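Local coordinates for flocculation protein FLO11 (Saccharomyces cerevisiae, PDB 4UYT), which mediates homotypic cell-cell adhesion in yeast flocculation through its N-terminal Flo11 domain and contributes to substrate adhesion, invasive growth and biofilm formation, at residues A[52-58]-A[93-98]; A[64-70]-A[119-125]. Residues are numbered along the deposited sequence.

A beta sandwich makes one antiparallel pairing serve different surroundings, as these two contacts illustrate. Contact 1 (52-58 with 93-98) is the end of an edge pairing in one sheet, where strand 96-104 is outermost; contact 2 (64-70 with 119-125) joins two inner strands of the facing sheet and covers more surface, 767 against 470 Å². None of the touching residues of contact 2 is exposed, whereas contact 1 has several. Each sends one apolar face into the shared interior, where Val-53 meets Ile-121 and Phe-97 meets Leu-67. Contact 1 carries a histidine-carboxylate hydrogen bond and loops tied by an Asx turn and an asparagine-asparagine hydrogen bond; contact 2 has a mostly polar face partly bridged by water.

Contact 1 (A[52-58]-A[93-98])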
ATOM      1  N   HIS A  52       5.512  -2.549  -2.905  1.00  7.06           N
ATOM      2  CA  HIS A  52       5.361  -3.425  -4.035  1.00  7.47           C
ATOM      3  C   HIS A  52       4.052  -4.165  -3.844  1.00  7.07           C
ATOM      4  O   HIS A  52       3.898  -4.908  -2.868  1.00  7.84           O
ATOM      5  CB  HIS A  52       6.531  -4.402  -4.117  1.00  8.32           C
ATOM      6  CG  HIS A  52       6.481  -5.328  -5.287  1.00 10.39           C
ATOM      7  ND1 HIS A  52       7.178  -6.506  -5.326  1.00 16.37           N
ATOM      8  CD2 HIS A  52       5.851  -5.217  -6.474  1.00  9.85           C
ATOM      9  CE1 HIS A  52       6.976  -7.082  -6.491  1.00 16.95           C
ATOM     10  NE2 HIS A  52       6.171  -6.321  -7.202  1.00 12.54           N
ATOM     11  N   VAL A  53       3.116  -3.981  -4.764  1.00  6.87           N
ATOM     12  CA  VAL A  53       1.788  -4.565  -4.714  1.00  7.25           C
ATOM     13  C   VAL A  53       1.639  -5.549  -5.854  1.00  8.02           C
ATOM     14  O   VAL A  53       1.977  -5.225  -6.978  1.00  8.92           O
ATOM     15  CB  VAL A  53       0.699  -3.477  -4.792  1.00  7.90           C
ATOM     16  CG1 VAL A  53      -0.687  -4.059  -4.838  1.00  9.04           C
ATOM     17  CG2 VAL A  53       0.837  -2.547  -3.592  1.00  8.83           C
ATOM     18  N   LYS A  54       1.178  -6.760  -5.534  0.53  8.40           N
ATOM     19  CA  LYS A  54       0.931  -7.778  -6.542  0.53  9.22           C
ATOM     20  C   LYS A  54      -0.464  -8.323  -6.413  0.53 10.02           C
ATOM     21  O   LYS A  54      -0.994  -8.459  -5.319  0.53  8.70           O
ATOM     22  CB  LYS A  54       1.926  -8.922  -6.409  0.53  9.19           C
ATOM     23  CG  LYS A  54       3.383  -8.524  -6.618  0.53 11.70           C
ATOM     24  CD  LYS A  54       4.200  -9.733  -6.192  0.53 15.81           C
ATOM     25  CE  LYS A  54       5.611  -9.788  -6.710  0.53 21.75           C
ATOM     26  NZ  LYS A  54       6.056 -11.196  -6.880  0.53 25.71           N
ATOM     27  N   GLY A  55      -1.060  -8.597  -7.563  1.00  9.47           N
ATOM     28  CA  GLY A  55      -2.334  -9.283  -7.644  1.00  9.97           C
ATOM     29  C   GLY A  55      -2.140 -10.772  -7.931  1.00 10.68           C
ATOM     30  O   GLY A  55      -1.146 -11.163  -8.546  1.00 12.25           O
ATOM     31  N   LYS A  56      -3.097 -11.598  -7.522  1.00 11.92           N
ATOM     32  CA  LYS A  56      -2.969 -13.043  -7.700  1.00 13.26           C
ATOM     33  C   LYS A  56      -2.853 -13.440  -9.168  1.00 12.85           C
ATOM     34  O   LYS A  56      -2.063 -14.316  -9.532  1.00 15.47           O
ATOM     35  CB  LYS A  56      -4.167 -13.764  -7.058  1.00 14.76           C
ATOM     36  CG  LYS A  56      -4.027 -15.278  -7.027  1.00 19.09           C
ATOM     37  CD  LYS A  56      -4.895 -15.949  -5.970  1.00 22.52           C
ATOM     38  CE  LYS A  56      -4.695 -17.457  -5.936  1.00 27.93           C
ATOM     39  NZ  LYS A  56      -5.248 -18.038  -4.677  1.00 35.28           N
ATOM     40  N   GLU A  57      -3.675 -12.798  -9.990  0.70 13.30           N
ATOM     41  CA  GLU A  57      -3.642 -12.969 -11.426  0.70 13.65           C
ATOM     42  C   GLU A  57      -3.273 -11.661 -12.085  0.70 13.19           C
ATOM     43  O   GLU A  57      -3.464 -10.575 -11.517  0.70 13.98           O
ATOM     44  CB  GLU A  57      -5.017 -13.401 -11.942  0.70 14.67           C
ATOM     45  CG  GLU A  57      -5.598 -14.651 -11.284  0.70 18.16           C
ATOM     46  CD  GLU A  57      -4.787 -15.910 -11.546  0.70 21.69           C
ATOM     47  OE1 GLU A  57      -4.072 -15.972 -12.567  0.70 29.90           O
ATOM     48  OE2 GLU A  57      -4.879 -16.856 -10.733  0.70 34.36           O
ATOM     49  N   ASN A  58      -2.749 -11.776 -13.297  1.00 13.40           N
ATOM     50  CA  ASN A  58      -2.351 -10.606 -14.046  1.00 13.19           C
ATOM     51  C   ASN A  58      -3.570  -9.967 -14.702  1.00 13.80           C
ATOM     52  O   ASN A  58      -4.304 -10.630 -15.431  1.00 17.13           O
ATOM     53  CB  ASN A  58      -1.327 -10.979 -15.118  1.00 16.72           C
ATOM     54  CG  ASN A  58      -0.748  -9.757 -15.791  1.00 21.16           C
ATOM     55  OD1 ASN A  58      -0.261  -8.865 -15.122  1.00 26.68           O
ATOM     56  ND2 ASN A  58      -0.838  -9.688 -17.112  1.00 29.79           N
ATOM     57  N   ASN A  93       1.183  -1.745 -14.576  1.00 11.51           N
ATOM     58  CA  ASN A  93       0.542  -3.041 -14.328  1.00 10.89           C
ATOM     59  C   ASN A  93      -0.144  -2.922 -12.970  1.00 10.29           C
ATOM     60  O   ASN A  93       0.536  -2.868 -11.977  1.00 10.12           O
ATOM     61  CB  ASN A  93       1.573  -4.166 -14.343  1.00 11.85           C
ATOM     62  CG  ASN A  93       0.949  -5.516 -14.127  1.00 12.50           C
ATOM     63  OD1 ASN A  93      -0.198  -5.627 -13.662  1.00 12.56           O
ATOM     64  ND2 ASN A  93       1.705  -6.564 -14.445  1.00 15.43           N
ATOM     65  N   PRO A  94      -1.486  -2.876 -12.928  1.00 10.42           N
ATOM     66  CA  PRO A  94      -2.180  -2.679 -11.651  1.00 10.77           C
ATOM     67  C   PRO A  94      -2.086  -3.914 -10.756  1.00  9.66           C
ATOM     68  O   PRO A  94      -2.510  -3.848  -9.614  1.00  9.89           O
ATOM     69  CB  PRO A  94      -3.625  -2.404 -12.079  1.00 12.84           C
ATOM     70  CG  PRO A  94      -3.759  -3.149 -13.364  1.00 13.96           C
ATOM     71  CD  PRO A  94      -2.425  -3.025 -14.052  1.00 12.59           C
ATOM     72  N   THR A  95      -1.567  -5.023 -11.287  1.00  9.82           N
ATOM     73  CA  THR A  95      -1.363  -6.239 -10.526  1.00  9.13           C
ATOM     74  C   THR A  95       0.121  -6.548 -10.287  1.00  8.84           C
ATOM     75  O   THR A  95       0.429  -7.606  -9.760  1.00  9.71           O
ATOM     76  CB  THR A  95      -2.111  -7.436 -11.157  1.00 10.09           C
ATOM     77  OG1 THR A  95      -1.727  -7.627 -12.520  1.00 11.49           O
ATOM     78  CG2 THR A  95      -3.594  -7.193 -11.079  1.00 10.77           C
ATOM     79  N   ASP A  96       1.021  -5.609 -10.595  1.00  8.51           N
ATOM     80  CA  ASP A  96       2.419  -5.742 -10.202  1.00  9.23           C
ATOM     81  C   ASP A  96       3.041  -4.362 -10.332  1.00  8.60           C
ATOM     82  O   ASP A  96       3.498  -3.969 -11.408  1.00  9.91           O
ATOM     83  CB  ASP A  96       3.185  -6.778 -11.039  1.00 10.51           C
ATOM     84  CG  ASP A  96       4.519  -7.142 -10.433  1.00 12.85           C
ATOM     85  OD1 ASP A  96       5.048  -6.329  -9.658  1.00 12.30           O
ATOM     86  OD2 ASP A  96       5.011  -8.240 -10.725  1.00 18.25           O
ATOM     87  N   PHE A  97       3.012  -3.589  -9.257  1.00  8.61           N
ATOM     88  CA  PHE A  97       3.496  -2.218  -9.303  1.00  8.40           C
ATOM     89  C   PHE A  97       4.213  -1.857  -8.045  1.00  7.50           C
ATOM     90  O   PHE A  97       4.065  -2.488  -7.010  1.00  8.13           O
ATOM     91  CB  PHE A  97       2.365  -1.215  -9.592  1.00  8.49           C
ATOM     92  CG  PHE A  97       1.303  -1.088  -8.517  1.00  8.29           C
ATOM     93  CD1 PHE A  97       1.439  -0.189  -7.472  1.00  8.68           C
ATOM     94  CD2 PHE A  97       0.125  -1.867  -8.562  1.00  9.00           C
ATOM     95  CE1 PHE A  97       0.443  -0.054  -6.518  1.00  9.08           C
ATOM     96  CE2 PHE A  97      -0.873  -1.737  -7.598  1.00  9.53           C
ATOM     97  CZ  PHE A  97      -0.696  -0.818  -6.580  1.00  9.42           C
ATOM     98  N   THR A  98       5.002  -0.803  -8.169  1.00  8.06           N
ATOM     99  CA  THR A  98       5.653  -0.185  -7.055  1.00  8.49           C
ATOM    100  C   THR A  98       5.243   1.279  -6.961  1.00  8.72           C
ATOM    101  O   THR A  98       4.806   1.891  -7.923  1.00 10.75           O
ATOM    102  CB  THR A  98       7.193  -0.284  -7.140  1.00  9.76           C
ATOM    103  OG1 THR A  98       7.656   0.435  -8.292  1.00 13.77           O
ATOM    104  CG2 THR A  98       7.641  -1.703  -7.194  1.00 10.47           C
TER
HETATM  105  O   HOH W   1       0.878  -9.311 -12.602  0.50 22.74           O
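A direct histidine-carboxylate hydrogen bond runs diagonally across this strand pair: His-52 NE2 donates to Asp-96 OD1 at 2.7 Å, although the residue opposite His-52 in the register is Thr-98. The imidazole turns its edge to the neighbouring strand, so that His-52 CD2 also comes within 3.3 Å of Phe-97 O. Next along the strands, Val-53 and Phe-97 form a hydrogen-bonded antiparallel pair, with Val-53 N to Phe-97 O at 2.9 Å and Phe-97 N to Val-53 O at 3.0 Å. On the opposite side of the sheet from His-52 and Asp-96, Val-53 CB sits over the face of the Phe-97 ring, 3.8 Å from its centroid, a CH-pi contact. This buried face belongs to the interior of the fibronectin type III-like sandwich: Val-53 also touches Ile-121, and Phe-97 touches Leu-67 and Phe-123 of the other sheet. The pairing closes with Gly-55 N to Thr-95 O at 2.8 Å; a CB on Gly-55 would collide with Thr-95 CG2. Beyond it a type I turn, Asn-93 to Asp-96, leads into strand 96-104. Asn-93 OD1 accepts from Thr-95 N at 2.8 Å, making an Asx turn, and from Thr-95 OG1, also at 2.8 Å. Its amide is used across the gap, Asn-93 ND2 donating to Asn-58 OD1 at 3.1 Å, while water 1 donates to the same Asn-58 OD1 at 2.8 Å.

Contact 2 (A[64-70]-A[119-125]); sequences LWSLKII and FQIQFEY
At the apolar centre Leu-67 CD1 lies over the Phe-123 ring face, 3.5 Å from its centroid, and touches Ile-121 CG2 at 3.6 Å. This is the inward face of an antiparallel pair in the fibronectin type III-like sandwich, packed against Phe-97 of the other sheet. Leu-67 (chi1 t, chi2 p) opposes Phe-123 (chi1 m) and Ile-69 opposes Ile-121, both non-hydrogen-bonded. Toward one end Ile-69 CG2 reaches Phe-119 CD1 at 3.6 Å; toward the other Leu-64 CD1 covers the Tyr-125 ring, 4.2 Å from its centroid, and Tyr-125 OH and Tyr-32 OH are hydrogen-bonded. The axes run 4.7 Å apart at 159°. Hydrogen bonds are Ile-70 N to Gln-120 O 2.8 Å, Gln-120 N to Ile-70 O 3.0 Å; Lys-68 N to Gln-122 O 3.1 Å, Gln-122 N to Lys-68 O 2.8 Å; Ser-66 N to Glu-124 O 3.1 Å, Glu-124 N to Ser-66 O 2.9 Å. At a classic beta bulge Trp-65 N (phi/psi -99/-48) also donates to Glu-124 O at 2.8 Å, so Leu-64 pairs with Tyr-125. On the mostly polar outer face Gln-122 (chi1 t, chi2 t) and Glu-124 (chi1 m, chi2 t) extend; Glu-124 OE1 lies 3.3 Å from Trp-65 CD1, at the indole edge. Water 4 donates to Gln-122 OE1 at 2.8 Å and accepts weakly from Lys-68 NZ at 3.2 Å.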
ATOM      1  N   LEU A  64      -7.888  -0.796 -16.318  1.00 14.60           N
ATOM      2  CA  LEU A  64      -7.765   0.186 -15.242  1.00 14.18           C
ATOM      3  C   LEU A  64      -8.213   1.592 -15.643  1.00 15.01           C
ATOM      4  O   LEU A  64      -7.804   2.118 -16.671  1.00 16.48           O
ATOM      5  CB  LEU A  64      -6.318   0.234 -14.777  1.00 13.09           C
ATOM      6  CG  LEU A  64      -6.060   1.063 -13.514  1.00 12.83           C
ATOM      7  CD1 LEU A  64      -6.656   0.396 -12.282  1.00 12.08           C
ATOM      8  CD2 LEU A  64      -4.572   1.270 -13.330  1.00 12.26           C
ATOM      9  N   TRP A  65      -9.037   2.212 -14.794  1.00 14.43           N
ATOM     10  CA  TRP A  65      -9.410   3.621 -14.945  1.00 15.54           C
ATOM     11  C   TRP A  65      -8.573   4.520 -14.015  1.00 14.24           C
ATOM     12  O   TRP A  65      -8.024   5.528 -14.451  1.00 16.83           O
ATOM     13  CB  TRP A  65     -10.915   3.806 -14.717  1.00 15.85           C
ATOM     14  CG  TRP A  65     -11.369   5.215 -14.820  1.00 19.12           C
ATOM     15  CD1 TRP A  65     -11.908   5.960 -13.825  1.00 20.16           C
ATOM     16  CD2 TRP A  65     -11.330   6.059 -15.979  1.00 20.77           C
ATOM     17  NE1 TRP A  65     -12.213   7.225 -14.283  1.00 23.12           N
ATOM     18  CE2 TRP A  65     -11.860   7.312 -15.603  1.00 22.47           C
ATOM     19  CE3 TRP A  65     -10.877   5.889 -17.286  1.00 20.97           C
ATOM     20  CZ2 TRP A  65     -11.988   8.377 -16.502  1.00 24.51           C
ATOM     21  CZ3 TRP A  65     -11.007   6.953 -18.181  1.00 23.48           C
ATOM     22  CH2 TRP A  65     -11.542   8.182 -17.774  1.00 23.96           C
ATOM     23  N   SER A  66      -8.460   4.141 -12.749  0.53 13.00           N
ATOM     24  CA  SER A  66      -7.687   4.956 -11.840  0.53 12.46           C
ATOM     25  C   SER A  66      -7.170   4.131 -10.681  0.53 11.03           C
ATOM     26  O   SER A  66      -7.758   3.115 -10.282  0.53 11.12           O
ATOM     27  CB  SER A  66      -8.526   6.121 -11.321  0.53 13.21           C
ATOM     28  OG  SER A  66      -9.583   5.663 -10.491  0.53 15.17           O
ATOM     29  N   LEU A  67      -6.066   4.614 -10.132  1.00 10.88           N
ATOM     30  CA  LEU A  67      -5.390   3.964  -9.014  1.00  9.47           C
ATOM     31  C   LEU A  67      -4.731   5.069  -8.207  1.00  9.01           C
ATOM     32  O   LEU A  67      -3.978   5.877  -8.749  1.00 10.13           O
ATOM     33  CB  LEU A  67      -4.354   2.978  -9.548  1.00  9.78           C
ATOM     34  CG  LEU A  67      -3.589   2.197  -8.484  1.00  9.67           C
ATOM     35  CD1 LEU A  67      -4.512   1.297  -7.699  1.00 10.22           C
ATOM     36  CD2 LEU A  67      -2.482   1.386  -9.130  1.00 10.84           C
ATOM     37  N   LYS A  68      -5.016   5.102  -6.911  1.00  8.95           N
ATOM     38  CA  LYS A  68      -4.399   6.109  -6.072  1.00  9.42           C
ATOM     39  C   LYS A  68      -4.296   5.594  -4.674  1.00  8.76           C
ATOM     40  O   LYS A  68      -5.113   4.791  -4.208  1.00 10.32           O
ATOM     41  CB  LYS A  68      -5.155   7.418  -6.103  1.00 11.53           C
ATOM     42  CG  LYS A  68      -6.592   7.376  -5.696  1.00 13.93           C
ATOM     43  CD  LYS A  68      -7.152   8.803  -5.677  1.00 17.86           C
ATOM     44  CE  LYS A  68      -8.640   8.826  -5.489  1.00 22.53           C
ATOM     45  NZ  LYS A  68      -9.081  10.249  -5.515  1.00 27.35           N
ATOM     46  N   ILE A  69      -3.278   6.085  -3.999  1.00  8.62           N
ATOM     47  CA  ILE A  69      -3.090   5.840  -2.587  1.00  8.67           C
ATOM     48  C   ILE A  69      -3.798   6.997  -1.865  1.00  8.32           C
ATOM     49  O   ILE A  69      -3.613   8.171  -2.212  1.00  9.47           O
ATOM     50  CB  ILE A  69      -1.604   5.786  -2.214  1.00  8.66           C
ATOM     51  CG1 ILE A  69      -0.815   4.930  -3.182  1.00 10.38           C
ATOM     52  CG2 ILE A  69      -1.462   5.313  -0.793  1.00  9.11           C
ATOM     53  CD1 ILE A  69       0.646   4.801  -2.879  1.00 11.38           C
ATOM     54  N   ILE A  70      -4.634   6.662  -0.894  1.00  8.41           N
ATOM     55  CA  ILE A  70      -5.388   7.650  -0.148  1.00  9.28           C
ATOM     56  C   ILE A  70      -5.210   7.427   1.337  1.00  8.87           C
ATOM     57  O   ILE A  70      -4.729   6.383   1.791  1.00  8.96           O
ATOM     58  CB  ILE A  70      -6.893   7.585  -0.508  1.00 11.60           C
ATOM     59  CG1 ILE A  70      -7.510   6.205  -0.220  1.00 13.44           C
ATOM     60  CG2 ILE A  70      -7.103   7.995  -1.960  1.00 13.05           C
ATOM     61  CD1 ILE A  70      -9.006   6.145  -0.414  1.00 15.53           C
ATOM     62  N   PHE A 119      -2.835   3.287   5.343  1.00  7.12           N
ATOM     63  CA  PHE A 119      -3.383   3.966   4.190  1.00  7.26           C
ATOM     64  C   PHE A 119      -4.237   2.963   3.424  1.00  7.22           C
ATOM     65  O   PHE A 119      -4.316   1.785   3.765  1.00  8.36           O
ATOM     66  CB  PHE A 119      -2.258   4.589   3.320  1.00  7.23           C
ATOM     67  CG  PHE A 119      -1.221   3.588   2.857  1.00  6.79           C
ATOM     68  CD1 PHE A 119      -1.427   2.820   1.740  1.00  7.22           C
ATOM     69  CD2 PHE A 119      -0.033   3.420   3.546  1.00  7.31           C
ATOM     70  CE1 PHE A 119      -0.482   1.884   1.326  1.00  7.84           C
ATOM     71  CE2 PHE A 119       0.924   2.503   3.141  1.00  7.45           C
ATOM     72  CZ  PHE A 119       0.682   1.746   2.019  1.00  7.69           C
ATOM     73  N   GLN A 120      -4.862   3.454   2.361  1.00  8.04           N
ATOM     74  CA  GLN A 120      -5.632   2.609   1.472  1.00  8.37           C
ATOM     75  C   GLN A 120      -5.187   2.837   0.056  1.00  7.90           C
ATOM     76  O   GLN A 120      -4.635   3.885  -0.288  1.00  8.99           O
ATOM     77  CB  GLN A 120      -7.134   2.859   1.614  1.00 10.61           C
ATOM     78  CG  GLN A 120      -7.629   2.759   3.045  1.00 11.86           C
ATOM     79  CD  GLN A 120      -7.366   4.029   3.815  1.00 15.28           C
ATOM     80  OE1 GLN A 120      -7.671   5.116   3.336  1.00 20.23           O
ATOM     81  NE2 GLN A 120      -6.771   3.908   5.009  1.00 16.10           N
ATOM     82  N   ILE A 121      -5.446   1.834  -0.771  1.00  8.21           N
ATOM     83  CA  ILE A 121      -5.223   1.934  -2.191  1.00  8.27           C
ATOM     84  C   ILE A 121      -6.575   1.749  -2.873  1.00  8.28           C
ATOM     85  O   ILE A 121      -7.232   0.712  -2.683  1.00  9.12           O
ATOM     86  CB  ILE A 121      -4.177   0.923  -2.693  1.00  8.32           C
ATOM     87  CG1 ILE A 121      -2.875   1.036  -1.882  1.00  8.98           C
ATOM     88  CG2 ILE A 121      -3.930   1.157  -4.178  1.00  9.13           C
ATOM     89  CD1 ILE A 121      -1.769   0.125  -2.361  1.00  9.09           C
ATOM     90  N   GLN A 122      -6.977   2.769  -3.632  1.00  8.87           N
ATOM     91  CA  GLN A 122      -8.279   2.808  -4.268  1.00  9.57           C
ATOM     92  C   GLN A 122      -8.086   2.427  -5.723  1.00  9.31           C
ATOM     93  O   GLN A 122      -7.417   3.132  -6.489  1.00 10.11           O
ATOM     94  CB  GLN A 122      -8.866   4.208  -4.133  1.00 11.55           C
ATOM     95  CG  GLN A 122     -10.221   4.424  -4.769  1.00 15.70           C
ATOM     96  CD  GLN A 122     -10.604   5.893  -4.758  1.00 23.06           C
ATOM     97  OE1 GLN A 122     -10.639   6.526  -3.715  1.00 28.65           O
ATOM     98  NE2 GLN A 122     -10.848   6.444  -5.930  1.00 27.02           N
ATOM     99  N   PHE A 123      -8.727   1.313  -6.093  1.00  9.41           N
ATOM    100  CA  PHE A 123      -8.705   0.803  -7.454  1.00 10.45           C
ATOM    101  C   PHE A 123     -10.060   1.083  -8.107  1.00 11.64           C
ATOM    102  O   PHE A 123     -11.115   0.828  -7.514  1.00 13.04           O
ATOM    103  CB  PHE A 123      -8.544  -0.714  -7.448  1.00 10.90           C
ATOM    104  CG  PHE A 123      -7.181  -1.227  -7.027  1.00 10.11           C
ATOM    105  CD1 PHE A 123      -6.804  -1.235  -5.693  1.00 10.26           C
ATOM    106  CD2 PHE A 123      -6.314  -1.775  -7.958  1.00 10.77           C
ATOM    107  CE1 PHE A 123      -5.566  -1.733  -5.318  1.00 10.25           C
ATOM    108  CE2 PHE A 123      -5.096  -2.316  -7.583  1.00 10.76           C
ATOM    109  CZ  PHE A 123      -4.728  -2.307  -6.261  1.00 11.10           C
ATOM    110  N   GLU A 124     -10.021   1.541  -9.347  1.00 11.80           N
ATOM    111  CA  GLU A 124     -11.222   1.610 -10.166  1.00 13.23           C
ATOM    112  C   GLU A 124     -10.886   0.967 -11.489  1.00 13.05           C
ATOM    113  O   GLU A 124     -10.159   1.534 -12.305  1.00 13.47           O
ATOM    114  CB  GLU A 124     -11.685   3.060 -10.394  1.00 16.54           C
ATOM    115  CG  GLU A 124     -12.169   3.784  -9.154  1.00 18.46           C
ATOM    116  CD  GLU A 124     -12.618   5.219  -9.424  1.00 26.41           C
ATOM    117  OE1 GLU A 124     -12.566   5.695 -10.580  1.00 33.75           O
ATOM    118  OE2 GLU A 124     -13.020   5.887  -8.451  1.00 38.01           O
ATOM    119  N   TYR A 125     -11.477  -0.204 -11.716  1.00 13.27           N
ATOM    120  CA  TYR A 125     -11.425  -0.870 -12.995  1.00 14.05           C
ATOM    121  C   TYR A 125     -12.754  -0.701 -13.725  1.00 15.01           C
ATOM    122  O   TYR A 125     -13.811  -0.514 -13.116  1.00 16.38           O
ATOM    123  CB  TYR A 125     -11.183  -2.362 -12.800  1.00 13.85           C
ATOM    124  CG  TYR A 125      -9.838  -2.760 -12.216  1.00 11.83           C
ATOM    125  CD1 TYR A 125      -8.735  -2.937 -13.046  1.00 12.58           C
ATOM    126  CD2 TYR A 125      -9.695  -3.087 -10.868  1.00 11.68           C
ATOM    127  CE1 TYR A 125      -7.507  -3.367 -12.555  1.00 11.42           C
ATOM    128  CE2 TYR A 125      -8.481  -3.536 -10.372  1.00 11.68           C
ATOM    129  CZ  TYR A 125      -7.383  -3.684 -11.212  1.00 11.57           C
ATOM    130  OH  TYR A 125      -6.164  -4.167 -10.774  1.00 11.08           O
TER
HETATM  131  O   HOH W   2     -11.809   8.594 -11.245  1.00 46.89           O
HETATM  132  O   HOH W   3      -8.747   5.341  -7.880  1.00 16.78           O
HETATM  133  O   HOH W   4     -10.914   9.225  -3.110  1.00 43.33           O